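PDB 3NRN: amine oxidase domain-containing protein from Pyrococcus furiosus, which is of unknown function but binds AMP and probably acts as an oxidoreductase of the flavin-containing amine oxidase family. Local coordinates for residues G16-R21 with R70-K75; A74-V79 with K189-E194; P370-L375 with L400-L405; H55-G60 with G182-G187. All coordinates share one frame; numbering follows the deposited sequence.

Interaction 1 of 4, residues G16-R21 with R70-K75; sequences GAFLAR and RILGAK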
loop_
_atom_site.group_PDB
_atom_site.type_symbol
_atom_site.label_atom_id
_atom_site.label_comp_id
_atom_site.label_asym_id
_atom_site.label_seq_id
_atom_site.Cartn_x
_atom_site.Cartn_y
_atom_site.Cartn_z
ATOM N N GLY A 16 -16.125 1.781 5.256
ATOM C CA GLY A 16 -17.409 2.449 5.136
ATOM C C GLY A 16 -18.307 1.767 4.119
ATOM O O GLY A 16 -19.513 1.614 4.326
ATOM N N ALA A 17 -17.718 1.354 3.010
ATOM C CA ALA A 17 -18.471 0.688 1.969
ATOM C C ALA A 17 -18.978 -0.670 2.455
ATOM O O ALA A 17 -20.147 -1.003 2.268
ATOM C CB ALA A 17 -17.599 0.511 0.740
ATOM N N PHE A 18 -18.105 -1.452 3.085
ATOM C CA PHE A 18 -18.499 -2.777 3.564
ATOM C C PHE A 18 -19.643 -2.697 4.563
ATOM O O PHE A 18 -20.622 -3.448 4.472
ATOM C CB PHE A 18 -17.316 -3.500 4.226
ATOM C CG PHE A 18 -17.625 -4.919 4.633
ATOM C CD1 PHE A 18 -17.417 -5.973 3.747
ATOM C CD2 PHE A 18 -18.155 -5.200 5.894
ATOM C CE1 PHE A 18 -17.734 -7.294 4.113
ATOM C CE2 PHE A 18 -18.478 -6.515 6.272
ATOM C CZ PHE A 18 -18.266 -7.564 5.376
ATOM N N LEU A 19 -19.515 -1.780 5.516
ATOM C CA LEU A 19 -20.518 -1.610 6.553
ATOM C C LEU A 19 -21.822 -1.006 6.034
ATOM O O LEU A 19 -22.903 -1.379 6.491
ATOM C CB LEU A 19 -19.944 -0.759 7.689
ATOM C CG LEU A 19 -18.784 -1.415 8.450
ATOM C CD1 LEU A 19 -18.179 -0.431 9.440
ATOM C CD2 LEU A 19 -19.284 -2.666 9.179
ATOM N N ALA A 20 -21.729 -0.083 5.082
ATOM C CA ALA A 20 -22.933 0.532 4.521
ATOM C C ALA A 20 -23.715 -0.544 3.776
ATOM O O ALA A 20 -24.944 -0.612 3.858
ATOM C CB ALA A 20 -22.562 1.651 3.574
ATOM N N ARG A 21 -22.993 -1.391 3.056
ATOM C CA ARG A 21 -23.616 -2.479 2.312
ATOM C C ARG A 21 -24.371 -3.391 3.272
ATOM O O ARG A 21 -25.453 -3.878 2.948
ATOM C CB ARG A 21 -22.563 -3.304 1.567
ATOM C CG ARG A 21 -22.601 -3.171 0.049
ATOM C CD ARG A 21 -22.320 -4.523 -0.600
ATOM N NE ARG A 21 -21.245 -5.240 0.093
ATOM C CZ ARG A 21 -21.355 -6.470 0.596
ATOM N NH1 ARG A 21 -22.496 -7.143 0.486
ATOM N NH2 ARG A 21 -20.326 -7.029 1.219
ATOM N N ARG A 70 -14.412 -7.006 -5.015
ATOM C CA ARG A 70 -15.392 -7.862 -5.658
ATOM C C ARG A 70 -16.634 -8.061 -4.790
ATOM O O ARG A 70 -17.751 -7.865 -5.258
ATOM C CB ARG A 70 -14.796 -9.230 -6.015
ATOM C CG ARG A 70 -15.795 -10.144 -6.748
ATOM C CD ARG A 70 -15.160 -11.444 -7.232
ATOM N NE ARG A 70 -14.023 -11.185 -8.115
ATOM C CZ ARG A 70 -13.306 -12.130 -8.716
ATOM N NH1 ARG A 70 -13.603 -13.412 -8.541
ATOM N NH2 ARG A 70 -12.284 -11.791 -9.489
ATOM N N ILE A 71 -16.452 -8.430 -3.526
ATOM C CA ILE A 71 -17.609 -8.667 -2.667
ATOM C C ILE A 71 -18.400 -7.401 -2.350
ATOM O O ILE A 71 -19.568 -7.478 -1.972
ATOM C CB ILE A 71 -17.208 -9.396 -1.353
ATOM C CG1 ILE A 71 -16.327 -8.504 -0.476
ATOM C CG2 ILE A 71 -16.451 -10.679 -1.698
ATOM C CD1 ILE A 71 -16.089 -9.071 0.902
ATOM N N LEU A 72 -17.776 -6.235 -2.512
ATOM C CA LEU A 72 -18.471 -4.975 -2.263
ATOM C C LEU A 72 -19.331 -4.584 -3.457
ATOM O O LEU A 72 -20.202 -3.717 -3.353
ATOM C CB LEU A 72 -17.478 -3.851 -1.993
ATOM C CG LEU A 72 -16.765 -3.924 -0.646
ATOM C CD1 LEU A 72 -15.780 -2.780 -0.541
ATOM C CD2 LEU A 72 -17.784 -3.872 0.478
ATOM N N GLY A 73 -19.077 -5.223 -4.593
ATOM C CA GLY A 73 -19.831 -4.909 -5.789
ATOM C C GLY A 73 -19.150 -3.818 -6.590
ATOM O O GLY A 73 -19.757 -3.192 -7.461
ATOM N N ALA A 74 -17.881 -3.575 -6.292
ATOM C CA ALA A 74 -17.136 -2.556 -7.015
ATOM C C ALA A 74 -16.821 -3.080 -8.406
ATOM O O ALA A 74 -16.500 -4.257 -8.578
ATOM C CB ALA A 74 -15.848 -2.221 -6.278
ATOM N N LYS A 75 -16.942 -2.211 -9.401
ATOM C CA LYS A 75 -16.642 -2.592 -10.771
ATOM C C LYS A 75 -15.318 -1.922 -11.105
ATOM O O LYS A 75 -15.281 -0.756 -11.486
ATOM C CB LYS A 75 -17.739 -2.106 -11.723
ATOM C CG LYS A 75 -19.124 -2.696 -11.454
ATOM C CD LYS A 75 -19.110 -4.224 -11.441
ATOM C CE LYS A 75 -18.591 -4.810 -12.752
ATOM N NZ LYS A 75 -19.438 -4.441 -13.920
#
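Leu72 sets CG anti to its carbonyl carbon (chi1 -72°), a placing from which its two methyls meet Ala17 and Phe18 of helix 10-21. Leu72 does most of the filling. Its CD2 lies 3.4 Å from Phe18 CA, and its CD1 is 4.0 Å from Ala17 CB, while the Phe18 side chain crosses that of Leu72 at about a right angle. Farther out, Ile71 CD1 meets the edge of the Phe18 ring at CE1 (4.0 Å), near the ring plane.

With its chain bent at chi2 and chi3, Arg21 lays one face of its guanidinium over Ile71 O, which sits 3.3 Å from Arg21 CZ; the angles are too poor for a hydrogen bond. Leu72 CD2 lies at the edge of the same group, and Arg21 CD is 3.6 Å from Leu72 O. An alanine at Arg21 would probably leave Ile71 O without the positive group facing it and open a gap beside Leu72. Gly73, at positive phi, ends helix 64-72 in a Schellman motif. Helix 10-21 links parallel strands 2-6 and 25-29, the beta-alpha-beta unit of a Rossmann-type nucleotide-binding fold.

Interaction 2 of 4, residues A74-V79 with K189-E194; sequences AKVEIV and KAVIDE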
loop_
_atom_site.group_PDB
_atom_site.type_symbol
_atom_site.label_atom_id
_atom_site.label_comp_id
_atom_site.label_asym_id
_atom_site.label_seq_id
_atom_site.Cartn_x
_atom_site.Cartn_y
_atom_site.Cartn_z
ATOM N N ALA A 74 -17.881 -3.575 -6.292
ATOM C CA ALA A 74 -17.136 -2.556 -7.015
ATOM C C ALA A 74 -16.821 -3.080 -8.406
ATOM O O ALA A 74 -16.500 -4.257 -8.578
ATOM C CB ALA A 74 -15.848 -2.221 -6.278
ATOM N N LYS A 75 -16.942 -2.211 -9.401
ATOM C CA LYS A 75 -16.642 -2.592 -10.771
ATOM C C LYS A 75 -15.318 -1.922 -11.105
ATOM O O LYS A 75 -15.281 -0.756 -11.486
ATOM C CB LYS A 75 -17.739 -2.106 -11.723
ATOM C CG LYS A 75 -19.124 -2.696 -11.454
ATOM C CD LYS A 75 -19.110 -4.224 -11.441
ATOM C CE LYS A 75 -18.591 -4.810 -12.752
ATOM N NZ LYS A 75 -19.438 -4.441 -13.920
ATOM N N VAL A 76 -14.228 -2.659 -10.923
ATOM C CA VAL A 76 -12.903 -2.123 -11.189
ATOM C C VAL A 76 -12.093 -3.101 -12.011
ATOM O O VAL A 76 -12.013 -4.283 -11.676
ATOM C CB VAL A 76 -12.151 -1.839 -9.879
ATOM C CG1 VAL A 76 -10.744 -1.346 -10.182
ATOM C CG2 VAL A 76 -12.911 -0.807 -9.068
ATOM N N GLU A 77 -11.489 -2.608 -13.088
ATOM C CA GLU A 77 -10.692 -3.476 -13.942
ATOM C C GLU A 77 -9.243 -3.522 -13.518
ATOM O O GLU A 77 -8.507 -2.541 -13.660
ATOM C CB GLU A 77 -10.771 -3.043 -15.405
ATOM C CG GLU A 77 -9.816 -3.827 -16.296
ATOM C CD GLU A 77 -10.162 -3.728 -17.765
ATOM O OE1 GLU A 77 -10.316 -2.594 -18.264
ATOM O OE2 GLU A 77 -10.277 -4.787 -18.418
ATOM N N ILE A 78 -8.850 -4.685 -13.008
ATOM C CA ILE A 78 -7.495 -4.934 -12.541
ATOM C C ILE A 78 -6.911 -6.053 -13.395
ATOM O O ILE A 78 -7.485 -7.136 -13.465
ATOM C CB ILE A 78 -7.505 -5.417 -11.083
ATOM C CG1 ILE A 78 -8.183 -4.377 -10.194
ATOM C CG2 ILE A 78 -6.076 -5.692 -10.615
ATOM C CD1 ILE A 78 -8.487 -4.887 -8.796
ATOM N N VAL A 79 -5.767 -5.807 -14.025
ATOM C CA VAL A 79 -5.148 -6.832 -14.860
ATOM C C VAL A 79 -3.751 -7.202 -14.367
ATOM O O VAL A 79 -2.860 -6.350 -14.316
ATOM C CB VAL A 79 -5.039 -6.365 -16.335
ATOM C CG1 VAL A 79 -4.359 -7.445 -17.174
ATOM C CG2 VAL A 79 -6.427 -6.039 -16.884
ATOM N N LYS A 189 -7.855 6.286 -8.689
ATOM C CA LYS A 189 -9.152 6.946 -8.555
ATOM C C LYS A 189 -10.336 6.054 -8.930
ATOM O O LYS A 189 -11.448 6.239 -8.415
ATOM C CB LYS A 189 -9.191 8.225 -9.395
ATOM C CG LYS A 189 -10.390 9.133 -9.079
ATOM C CD LYS A 189 -10.256 10.504 -9.753
ATOM C CE LYS A 189 -11.436 11.421 -9.426
ATOM N NZ LYS A 189 -12.734 10.814 -9.841
ATOM N N ALA A 190 -10.104 5.088 -9.816
ATOM C CA ALA A 190 -11.179 4.193 -10.240
ATOM C C ALA A 190 -11.748 3.473 -9.023
ATOM O O ALA A 190 -12.956 3.303 -8.889
ATOM C CB ALA A 190 -10.658 3.179 -11.250
ATOM N N VAL A 191 -10.865 3.067 -8.124
ATOM C CA VAL A 191 -11.293 2.376 -6.921
ATOM C C VAL A 191 -12.057 3.319 -5.994
ATOM O O VAL A 191 -13.103 2.970 -5.441
ATOM C CB VAL A 191 -10.073 1.809 -6.187
ATOM C CG1 VAL A 191 -10.472 1.297 -4.812
ATOM C CG2 VAL A 191 -9.467 0.694 -7.020
ATOM N N ILE A 192 -11.522 4.520 -5.833
ATOM C CA ILE A 192 -12.128 5.515 -4.974
ATOM C C ILE A 192 -13.536 5.869 -5.439
ATOM O O ILE A 192 -14.453 5.965 -4.625
ATOM C CB ILE A 192 -11.275 6.797 -4.943
ATOM C CG1 ILE A 192 -9.849 6.464 -4.482
ATOM C CG2 ILE A 192 -11.936 7.831 -4.047
ATOM C CD1 ILE A 192 -9.751 5.818 -3.105
ATOM N N ASP A 193 -13.705 6.061 -6.746
ATOM C CA ASP A 193 -15.017 6.412 -7.295
ATOM C C ASP A 193 -16.051 5.325 -7.008
ATOM O O ASP A 193 -17.204 5.617 -6.690
ATOM C CB ASP A 193 -14.924 6.662 -8.807
ATOM C CG ASP A 193 -14.122 7.914 -9.146
ATOM O OD1 ASP A 193 -14.119 8.870 -8.340
ATOM O OD2 ASP A 193 -13.507 7.951 -10.233
ATOM N N GLU A 194 -15.636 4.069 -7.107
ATOM C CA GLU A 194 -16.548 2.964 -6.839
ATOM C C GLU A 194 -16.929 2.859 -5.362
ATOM O O GLU A 194 -18.087 2.601 -5.038
ATOM C CB GLU A 194 -15.938 1.648 -7.333
ATOM C CG GLU A 194 -16.172 1.401 -8.816
ATOM C CD GLU A 194 -17.655 1.212 -9.140
ATOM O OE1 GLU A 194 -18.173 0.090 -8.955
ATOM O OE2 GLU A 194 -18.302 2.191 -9.561
#
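Ala74, Lys75 and Val76 run past Val191 and Glu194 where the connection from helix 64-72 meets helix 188-200. That connection leads into strand 78-80, an outer strand of a three-stranded antiparallel sheet, and the helix follows the neighbouring strand 182-184, so the contact ties the run into one strand of this small sheet to the helix that follows its neighbour.

The polar part is one side-chain-to-backbone hydrogen bond. Lys75 N donates a hydrogen bond to Glu194 OE1 at 2.6 Å, with an N-H...O angle of 164°, approaching on the anti side of the carboxylate and 29° out of its plane. Glu194 bends at chi2 (-65°), which turns CD out of line with the stem of the side chain. OE1 is also in a salt bridge with Arg197, so it is shared between a backbone N-H and a positive charge, which is likely to favour the ionised carboxylate. The ammonium of Lys75 is not part of this grip, although its side chain lies beside that of Glu194 and points the same way. Within the helix, Lys189 NZ and Asp193 OD1 form a separate salt bridge of 2.8 Å.

The apolar part centres on Val76. Its side chain crosses Val191 at about a right angle, CG1 lying 4.0 Å from Val191 CG2, and Leu69 of helix 64-72 also touches Val191. Val76 and Glu194 slide past each other in opposite directions, CG2 of the valine 3.9 Å from CG of the glutamate. Ala74 completes the packing, its CB 4.0 Å from Glu194 CB.

Interaction 3 of 4, residues P370-L375 with L400-L405; sequences PLNEVL and LEKLNL
Lys402 and Leu403, at the end of helix 388-402, face Leu375 and the turn before it. Strand 374-376 is an outer strand of the five-stranded parallel sheet, and this contact joins the run into that strand to the end of the helix that comes after it in a Rossmann-type fold. Leu375 is held in the sheet by backbone hydrogen bonds to Ala235 and Ser237.

Polar contacts belong to the lysine. With CG anti to the backbone N (chi1 -176°) and the chain extended beyond CG, Lys402 reaches across to the turn. NZ gives a hydrogen bond of 2.7 Å to Leu371 O, tilted 34° from the carbonyl plane, and a weak one of 3.2 Å to Asn372 OD1. The Asn372 side chain crosses that of the lysine at about a right angle.

Apolar contacts belong to the leucines. Leu375 and Leu403 meet tip to tip, CD1 of Leu375 lying 3.6 Å from CG of Leu403, while the other branch, CD2, packs 3.8 Å from Lys402 CD. Replacing Leu375 by an alanine would probably open a gap at the tip of Leu403 and leave the aliphatic part of Lys402 freer to move.

The helix closes in a Schellman motif: Asn404 takes up positive phi, Leu405 N bonds back to Leu400 O, and Asn404 N to Glu401 O. Leu403 CD2 also lies 3.8 Å from Asn372 O.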
loop_
_atom_site.group_PDB
_atom_site.type_symbol
_atom_site.label_atom_id
_atom_site.label_comp_id
_atom_site.label_asym_id
_atom_site.label_seq_id
_atom_site.Cartn_x
_atom_site.Cartn_y
_atom_site.Cartn_z
ATOM N N PRO A 370 -5.226 -1.299 21.492
ATOM C CA PRO A 370 -5.986 -1.682 22.691
ATOM C C PRO A 370 -7.501 -1.463 22.788
ATOM O O PRO A 370 -8.151 -2.107 23.608
ATOM C CB PRO A 370 -5.254 -0.925 23.792
ATOM C CG PRO A 370 -4.978 0.386 23.114
ATOM C CD PRO A 370 -4.511 -0.028 21.712
ATOM N N LEU A 371 -8.069 -0.571 21.981
ATOM C CA LEU A 371 -9.507 -0.288 22.075
ATOM C C LEU A 371 -10.387 -1.110 21.138
ATOM O O LEU A 371 -9.910 -1.638 20.136
ATOM C CB LEU A 371 -9.746 1.210 21.840
ATOM C CG LEU A 371 -8.946 2.094 22.800
ATOM C CD1 LEU A 371 -9.186 3.559 22.492
ATOM C CD2 LEU A 371 -9.368 1.772 24.232
ATOM N N ASN A 372 -11.674 -1.200 21.466
ATOM C CA ASN A 372 -12.626 -1.968 20.671
ATOM C C ASN A 372 -13.716 -1.109 20.021
ATOM O O ASN A 372 -14.251 -1.471 18.972
ATOM C CB ASN A 372 -13.302 -3.036 21.541
ATOM C CG ASN A 372 -12.305 -3.921 22.275
ATOM O OD1 ASN A 372 -11.295 -4.341 21.711
ATOM N ND2 ASN A 372 -12.597 -4.220 23.531
ATOM N N GLU A 373 -14.057 0.012 20.654
ATOM C CA GLU A 373 -15.093 0.907 20.130
ATOM C C GLU A 373 -14.523 1.765 19.009
ATOM O O GLU A 373 -15.261 2.313 18.190
ATOM C CB GLU A 373 -15.650 1.816 21.237
ATOM C CG GLU A 373 -14.618 2.697 21.935
ATOM C CD GLU A 373 -13.960 2.017 23.138
ATOM O OE1 GLU A 373 -13.337 0.946 22.969
ATOM O OE2 GLU A 373 -14.069 2.562 24.259
ATOM N N VAL A 374 -13.202 1.894 19.002
ATOM C CA VAL A 374 -12.511 2.651 17.968
ATOM C C VAL A 374 -11.408 1.752 17.455
ATOM O O VAL A 374 -10.632 1.214 18.245
ATOM C CB VAL A 374 -11.849 3.941 18.514
ATOM C CG1 VAL A 374 -11.136 4.666 17.386
ATOM C CG2 VAL A 374 -12.894 4.839 19.148
ATOM N N LEU A 375 -11.352 1.584 16.138
ATOM C CA LEU A 375 -10.325 0.759 15.512
ATOM C C LEU A 375 -9.597 1.565 14.455
ATOM O O LEU A 375 -10.125 2.538 13.925
ATOM C CB LEU A 375 -10.933 -0.487 14.863
ATOM C CG LEU A 375 -11.665 -1.481 15.764
ATOM C CD1 LEU A 375 -12.049 -2.697 14.931
ATOM C CD2 LEU A 375 -10.777 -1.893 16.947
ATOM N N LEU A 400 -12.922 -5.795 10.717
ATOM C CA LEU A 400 -14.300 -6.252 10.569
ATOM C C LEU A 400 -14.555 -7.545 11.356
ATOM O O LEU A 400 -15.614 -7.705 11.966
ATOM C CB LEU A 400 -14.634 -6.459 9.088
ATOM C CG LEU A 400 -14.531 -5.224 8.187
ATOM C CD1 LEU A 400 -14.844 -5.610 6.737
ATOM C CD2 LEU A 400 -15.504 -4.147 8.674
ATOM N N GLU A 401 -13.592 -8.464 11.347
ATOM C CA GLU A 401 -13.754 -9.710 12.094
ATOM C C GLU A 401 -13.718 -9.419 13.595
ATOM O O GLU A 401 -14.496 -9.986 14.365
ATOM C CB GLU A 401 -12.645 -10.711 11.755
ATOM C CG GLU A 401 -12.621 -11.175 10.304
ATOM C CD GLU A 401 -12.164 -12.616 10.163
ATOM O OE1 GLU A 401 -11.211 -13.010 10.873
ATOM O OE2 GLU A 401 -12.756 -13.352 9.340
ATOM N N LYS A 402 -12.808 -8.540 14.012
ATOM C CA LYS A 402 -12.700 -8.188 15.423
ATOM C C LYS A 402 -14.019 -7.595 15.907
ATOM O O LYS A 402 -14.388 -7.738 17.071
ATOM C CB LYS A 402 -11.578 -7.176 15.658
ATOM C CG LYS A 402 -11.368 -6.861 17.129
ATOM C CD LYS A 402 -10.414 -5.695 17.342
ATOM C CE LYS A 402 -10.327 -5.329 18.816
ATOM N NZ LYS A 402 -9.499 -4.111 19.032
ATOM N N LEU A 403 -14.729 -6.925 15.010
ATOM C CA LEU A 403 -16.012 -6.326 15.366
ATOM C C LEU A 403 -17.112 -7.355 15.236
ATOM O O LEU A 403 -18.269 -7.073 15.537
ATOM C CB LEU A 403 -16.330 -5.143 14.443
ATOM C CG LEU A 403 -15.413 -3.930 14.577
ATOM C CD1 LEU A 403 -15.743 -2.912 13.496
ATOM C CD2 LEU A 403 -15.567 -3.327 15.970
ATOM N N ASN A 404 -16.746 -8.552 14.789
ATOM C CA ASN A 404 -17.726 -9.613 14.580
ATOM C C ASN A 404 -18.800 -9.066 13.640
ATOM O O ASN A 404 -19.992 -9.302 13.832
ATOM C CB ASN A 404 -18.352 -10.052 15.908
ATOM C CG ASN A 404 -17.344 -10.718 16.832
ATOM O OD1 ASN A 404 -17.116 -10.269 17.957
ATOM N ND2 ASN A 404 -16.733 -11.795 16.354
ATOM N N LEU A 405 -18.356 -8.327 12.627
ATOM C CA LEU A 405 -19.248 -7.743 11.635
ATOM C C LEU A 405 -18.902 -8.234 10.231
ATOM O O LEU A 405 -19.536 -7.844 9.254
ATOM C CB LEU A 405 -19.171 -6.214 11.674
ATOM C CG LEU A 405 -19.675 -5.532 12.951
ATOM C CD1 LEU A 405 -19.547 -4.030 12.806
ATOM C CD2 LEU A 405 -21.124 -5.916 13.202
#

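Interaction 4 of 4, residues H55-G60 with G182-G187; sequences HMIPHG and GLIRGG
Ile184 reaches over the backbone of His55 to Ile57. Its CB lies 3.8 Å from His55 O. CG1, set anti to the carbonyl carbon of Ile184, comes to 3.6 Å from the same oxygen, and CD1, at the tip, packs 3.8 Å from Ile57 CG1; the two isoleucine side chains cross at about a right angle. Ile184 N also donates to His55 O at 3.0 Å, tilted from the carbonyl plane.

Ile57 and Ile184 belong to a short antiparallel pairing of strands 56-57 and 182-184, with His55 just before the first; the second is the middle strand of a three-stranded sheet. Met56, present as selenomethionine, and Leu183 form a non-hydrogen-bonded pair, and Ile57 and Gly182 a hydrogen-bonded one. Ile57 N bonds to Gly182 O at 2.9 Å, nearly straight at 165°. Ile57 O takes two donors: Gly182 N from across the ladder and Gly60 N, which closes a type I turn. Gly182 and Gly60 are packed so tightly that a CB on Gly182 would clash with Gly60 CA. A type II turn from Ile184 brings Gly187 CA to 3.3 Å from His55 CD2, leaving no room for a side chain there.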
loop_
_atom_site.group_PDB
_atom_site.type_symbol
_atom_site.label_atom_id
_atom_site.label_comp_id
_atom_site.label_asym_id
_atom_site.label_seq_id
_atom_site.Cartn_x
_atom_site.Cartn_y
_atom_site.Cartn_z
ATOM N N HIS A 55 -0.831 3.187 -9.187
ATOM C CA HIS A 55 -1.954 2.702 -9.997
ATOM C C HIS A 55 -1.854 1.197 -10.145
ATOM O O HIS A 55 -2.254 0.626 -11.163
ATOM C CB HIS A 55 -1.903 3.364 -11.377
ATOM C CG HIS A 55 -2.110 4.845 -11.335
ATOM N ND1 HIS A 55 -1.467 5.715 -12.191
ATOM C CD2 HIS A 55 -2.884 5.612 -10.532
ATOM C CE1 HIS A 55 -1.834 6.952 -11.913
ATOM N NE2 HIS A 55 -2.694 6.917 -10.912
HETATM N N MSE A 56 -1.322 0.563 -9.107
HETATM C CA MSE A 56 -1.085 -0.872 -9.100
HETATM C C MSE A 56 -1.415 -1.484 -7.737
HETATM O O MSE A 56 -1.344 -0.816 -6.709
HETATM C CB MSE A 56 0.396 -1.099 -9.446
HETATM C CG MSE A 56 0.900 -2.539 -9.523
HETATM SE SE MSE A 56 2.675 -2.591 -10.027
HETATM C CE MSE A 56 3.393 -1.614 -8.754
ATOM N N ILE A 57 -1.784 -2.757 -7.745
ATOM C CA ILE A 57 -2.099 -3.485 -6.527
ATOM C C ILE A 57 -1.027 -4.573 -6.445
ATOM O O ILE A 57 -0.776 -5.264 -7.424
ATOM C CB ILE A 57 -3.524 -4.088 -6.619
ATOM C CG1 ILE A 57 -4.539 -2.947 -6.769
ATOM C CG2 ILE A 57 -3.829 -4.942 -5.390
ATOM C CD1 ILE A 57 -5.978 -3.400 -6.994
ATOM N N PRO A 58 -0.373 -4.730 -5.278
ATOM C CA PRO A 58 0.685 -5.733 -5.096
ATOM C C PRO A 58 0.394 -7.157 -5.582
ATOM O O PRO A 58 1.274 -7.820 -6.136
ATOM C CB PRO A 58 0.964 -5.676 -3.594
ATOM C CG PRO A 58 0.657 -4.247 -3.252
ATOM C CD PRO A 58 -0.633 -4.018 -4.017
ATOM N N HIS A 59 -0.825 -7.633 -5.378
ATOM C CA HIS A 59 -1.164 -8.986 -5.803
ATOM C C HIS A 59 -2.254 -8.999 -6.865
ATOM O O HIS A 59 -2.950 -9.995 -7.044
ATOM C CB HIS A 59 -1.572 -9.819 -4.582
ATOM C CG HIS A 59 -0.479 -9.958 -3.567
ATOM N ND1 HIS A 59 0.652 -10.713 -3.794
ATOM C CD2 HIS A 59 -0.314 -9.388 -2.348
ATOM C CE1 HIS A 59 1.468 -10.599 -2.759
ATOM N NE2 HIS A 59 0.905 -9.801 -1.870
ATOM N N GLY A 60 -2.397 -7.875 -7.560
ATOM C CA GLY A 60 -3.382 -7.760 -8.621
ATOM C C GLY A 60 -4.813 -8.175 -8.324
ATOM O O GLY A 60 -5.435 -7.729 -7.354
ATOM N N GLY A 182 -0.883 -6.129 -10.341
ATOM C CA GLY A 182 -1.796 -5.853 -11.429
ATOM C C GLY A 182 -2.061 -4.366 -11.497
ATOM O O GLY A 182 -2.066 -3.683 -10.470
ATOM N N LEU A 183 -2.268 -3.867 -12.713
ATOM C CA LEU A 183 -2.545 -2.457 -12.950
ATOM C C LEU A 183 -4.049 -2.203 -12.897
ATOM O O LEU A 183 -4.850 -3.106 -13.137
ATOM C CB LEU A 183 -2.002 -2.037 -14.317
ATOM C CG LEU A 183 -0.485 -2.089 -14.527
ATOM C CD1 LEU A 183 -0.152 -1.622 -15.944
ATOM C CD2 LEU A 183 0.205 -1.198 -13.511
ATOM N N ILE A 184 -4.418 -0.962 -12.592
ATOM C CA ILE A 184 -5.812 -0.568 -12.476
ATOM C C ILE A 184 -6.236 0.389 -13.592
ATOM O O ILE A 184 -5.697 1.488 -13.708
ATOM C CB ILE A 184 -6.063 0.162 -11.142
ATOM C CG1 ILE A 184 -5.386 -0.588 -9.992
ATOM C CG2 ILE A 184 -7.555 0.286 -10.903
ATOM C CD1 ILE A 184 -5.403 0.172 -8.699
ATOM N N ARG A 185 -7.206 -0.009 -14.403
ATOM C CA ARG A 185 -7.660 0.884 -15.463
ATOM C C ARG A 185 -8.286 2.087 -14.778
ATOM O O ARG A 185 -9.079 1.937 -13.835
ATOM C CB ARG A 185 -8.691 0.193 -16.364
ATOM C CG ARG A 185 -9.264 1.096 -17.458
ATOM C CD ARG A 185 -10.023 0.279 -18.502
ATOM N NE ARG A 185 -9.117 -0.544 -19.300
ATOM C CZ ARG A 185 -8.268 -0.055 -20.201
ATOM N NH1 ARG A 185 -8.215 1.254 -20.425
ATOM N NH2 ARG A 185 -7.460 -0.869 -20.865
ATOM N N GLY A 186 -7.910 3.279 -15.233
ATOM C CA GLY A 186 -8.435 4.494 -14.640
ATOM C C GLY A 186 -7.594 4.969 -13.471
ATOM O O GLY A 186 -7.865 6.018 -12.892
ATOM N N GLY A 187 -6.566 4.202 -13.121
ATOM C CA GLY A 187 -5.707 4.585 -12.013
ATOM C C GLY A 187 -6.349 4.317 -10.664
ATOM O O GLY A 187 -7.429 3.728 -10.593
#

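In the fold
Interactions 1 and 4 are buried, whereas 2 and 3 lie at the surface. Interaction 1 packs two helices without a hydrogen bond across it; interaction 4 pairs strands through backbone bonds; interactions 2 and 3 each add a charged side chain bonded to a main-chain atom, a carboxylate to N-H in 2 and an ammonium to a carbonyl in 3. Interactions 1 and 2 share Ala74 and Lys75, so the exit of helix 64-72 serves both. Interactions 2 and 4 reach the same antiparallel sheet, joined by the Glu77-Arg185 salt bridge. Interaction 3 touches interaction 1 through Phe18 and Leu19 against Leu400 and Leu405, but its nearest atoms stay about 16 Å from interaction 4.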